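Outer membrane protein (Tpn50) (Borrelia burgdorferi, PDB 3OON) probably anchors the spirochaete's outer membrane to the cell wall, this piece being its OmpA-like C-terminal domain, a fold that binds peptidoglycan in relatives. Local coordinates at residues L52-T57 against L93-G98. Residues are numbered along the deposited sequence; the frame is centred on the assembly and turned at random.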
loop_
_atom_site.group_PDB
_atom_site.type_symbol
_atom_site.label_atom_id
_atom_site.label_comp_id
_atom_site.label_asym_id
_atom_site.label_seq_id
_atom_site.Cartn_x
_atom_site.Cartn_y
_atom_site.Cartn_z
ATOM N N LEU A 52 -9.131 11.336 -5.259
ATOM C CA LEU A 52 -9.674 12.201 -4.216
ATOM C C LEU A 52 -8.627 12.317 -3.124
ATOM O O LEU A 52 -8.140 11.288 -2.630
ATOM C CB LEU A 52 -10.955 11.576 -3.649
ATOM C CG LEU A 52 -11.457 12.088 -2.294
ATOM C CD1 LEU A 52 -11.964 13.513 -2.423
ATOM C CD2 LEU A 52 -12.579 11.185 -1.805
ATOM N N ILE A 53 -8.271 13.551 -2.760
ATOM C CA ILE A 53 -7.273 13.787 -1.725
ATOM C C ILE A 53 -7.964 14.456 -0.553
ATOM O O ILE A 53 -8.578 15.524 -0.718
ATOM C CB ILE A 53 -6.111 14.684 -2.195
ATOM C CG1 ILE A 53 -5.531 14.172 -3.519
ATOM C CG2 ILE A 53 -5.039 14.776 -1.086
ATOM C CD1 ILE A 53 -4.312 14.951 -4.000
ATOM N N GLU A 54 -7.866 13.834 0.619
ATOM C CA GLU A 54 -8.584 14.289 1.810
ATOM C C GLU A 54 -7.614 14.690 2.910
ATOM O O GLU A 54 -6.720 13.906 3.277
ATOM C CB GLU A 54 -9.524 13.191 2.316
ATOM C CG GLU A 54 -10.572 12.772 1.290
ATOM C CD GLU A 54 -11.462 11.667 1.790
ATOM O OE1 GLU A 54 -11.128 10.479 1.569
ATOM O OE2 GLU A 54 -12.499 11.983 2.408
ATOM N N GLY A 55 -7.775 15.915 3.403
ATOM C CA GLY A 55 -6.884 16.494 4.407
ATOM C C GLY A 55 -7.557 16.580 5.763
ATOM O O GLY A 55 -8.798 16.592 5.861
ATOM N N HIS A 56 -6.734 16.646 6.808
ATOM C CA HIS A 56 -7.212 16.655 8.177
ATOM C C HIS A 56 -6.379 17.569 9.063
ATOM O O HIS A 56 -5.177 17.792 8.833
ATOM C CB HIS A 56 -7.195 15.239 8.783
ATOM C CG HIS A 56 -7.981 14.233 8.004
ATOM N ND1 HIS A 56 -9.298 13.936 8.282
ATOM C CD2 HIS A 56 -7.634 13.452 6.954
ATOM C CE1 HIS A 56 -9.729 13.017 7.439
ATOM N NE2 HIS A 56 -8.737 12.704 6.622
ATOM N N THR A 57 -7.046 18.102 10.078
ATOM C CA THR A 57 -6.387 18.810 11.156
ATOM C C THR A 57 -6.691 18.062 12.444
ATOM O O THR A 57 -7.544 17.174 12.466
ATOM C CB THR A 57 -6.896 20.253 11.290
ATOM O OG1 THR A 57 -8.328 20.245 11.325
ATOM C CG2 THR A 57 -6.444 21.098 10.116
ATOM N N LEU A 93 -9.854 15.659 -7.023
ATOM C CA LEU A 93 -10.795 16.257 -6.090
ATOM C C LEU A 93 -10.054 16.475 -4.774
ATOM O O LEU A 93 -9.259 15.625 -4.359
ATOM C CB LEU A 93 -12.005 15.343 -5.862
ATOM C CG LEU A 93 -13.034 15.133 -6.973
ATOM C CD1 LEU A 93 -13.888 13.901 -6.729
ATOM C CD2 LEU A 93 -13.914 16.353 -7.122
ATOM N N PHE A 94 -10.294 17.627 -4.155
ATOM C CA PHE A 94 -9.664 18.013 -2.888
ATOM C C PHE A 94 -10.744 18.200 -1.841
ATOM O O PHE A 94 -11.694 18.957 -2.064
ATOM C CB PHE A 94 -8.915 19.340 -3.038
ATOM C CG PHE A 94 -7.795 19.310 -4.023
ATOM C CD1 PHE A 94 -6.540 18.830 -3.656
ATOM C CD2 PHE A 94 -7.979 19.791 -5.319
ATOM C CE1 PHE A 94 -5.476 18.820 -4.570
ATOM C CE2 PHE A 94 -6.929 19.784 -6.244
ATOM C CZ PHE A 94 -5.672 19.300 -5.866
ATOM N N LYS A 95 -10.601 17.527 -0.703
ATOM C CA LYS A 95 -11.564 17.614 0.379
ATOM C C LYS A 95 -10.856 17.872 1.707
ATOM O O LYS A 95 -9.919 17.163 2.061
ATOM C CB LYS A 95 -12.367 16.307 0.471
ATOM C CG LYS A 95 -13.198 16.122 1.729
ATOM C CD LYS A 95 -14.498 16.883 1.659
ATOM C CE LYS A 95 -15.522 16.319 2.626
ATOM N NZ LYS A 95 -16.677 17.250 2.786
ATOM N N GLY A 96 -11.312 18.881 2.438
ATOM C CA GLY A 96 -10.819 19.114 3.798
ATOM C C GLY A 96 -11.888 18.720 4.804
ATOM O O GLY A 96 -13.050 19.111 4.657
ATOM N N TRP A 97 -11.502 17.940 5.817
ATOM C CA TRP A 97 -12.426 17.497 6.861
ATOM C C TRP A 97 -12.285 18.297 8.153
ATOM O O TRP A 97 -12.962 18.022 9.154
ATOM C CB TRP A 97 -12.178 16.019 7.166
ATOM C CG TRP A 97 -12.734 15.109 6.148
ATOM C CD1 TRP A 97 -12.036 14.426 5.195
ATOM C CD2 TRP A 97 -14.109 14.772 5.959
ATOM N NE1 TRP A 97 -12.891 13.677 4.426
ATOM C CE2 TRP A 97 -14.171 13.869 4.872
ATOM C CE3 TRP A 97 -15.300 15.141 6.604
ATOM C CZ2 TRP A 97 -15.377 13.326 4.413
ATOM C CZ3 TRP A 97 -16.502 14.604 6.142
ATOM C CH2 TRP A 97 -16.528 13.706 5.057
ATOM N N GLY A 98 -11.382 19.268 8.130
ATOM C CA GLY A 98 -10.930 19.912 9.350
ATOM C C GLY A 98 -10.603 18.854 10.401
ATOM O O GLY A 98 -9.952 17.855 10.109
HETATM O O HOH W 1 -10.446 15.218 10.498
#
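Glu-54 on strand 51-55 and Trp-97, just beyond strand 92-96, share a side-chain hydrogen bond; the two strands are parallel neighbours in a beta-alpha-beta unit connected by helix 63-83. Indole NE1 donates to OE2, nearly straight over 2.7 Å. The oxygen lies in the ring plane but is met on its anti side, the indole nitrogen standing 35° out of the carboxylate plane. Chi1 of -60° sets Glu-54 CG anti to its carbonyl carbon, and from there the chain runs extended beside the indole.

Beyond the strand ends, His-56 lies alongside the same indole. Its ring is almost parallel to the five-membered ring of Trp-97, at 11°, yet the two are slid apart and barely overlap; the nearest approach is His-56 CE1 to Trp-97 CD1, 3.5 Å. Both imidazole nitrogens have partners: NE2 is bonded to Glu-118 of strand 114-122, and ND1 to a water in the ring plane, which donates to Gly-98 O. On one face of the indole lies Lys-95 CE, 3.4 Å above the plane and toward the rim.

Between the strands the backbones pair in the regular parallel pattern: Ile-53 N donates to Leu-93 O and its O accepts from Lys-95 N; Gly-55 N donates to Lys-95 O and its O accepts from Trp-97 N. Past the strands, Thr-57 N reaches Gly-98 O from above the carbonyl plane. Leu-52 CD1 packs on Leu-93 CB at 3.9 Å, while on the other face Ile-53 CD1 meets Phe-94 CE1.

Chemically, the buried Glu-54 gains a neutral donor; Lys-95 NZ, 6.7 Å from OE2, may ease the cost of the buried charge, while Glu-118, which touches the Glu-54 side chain, would probably raise it.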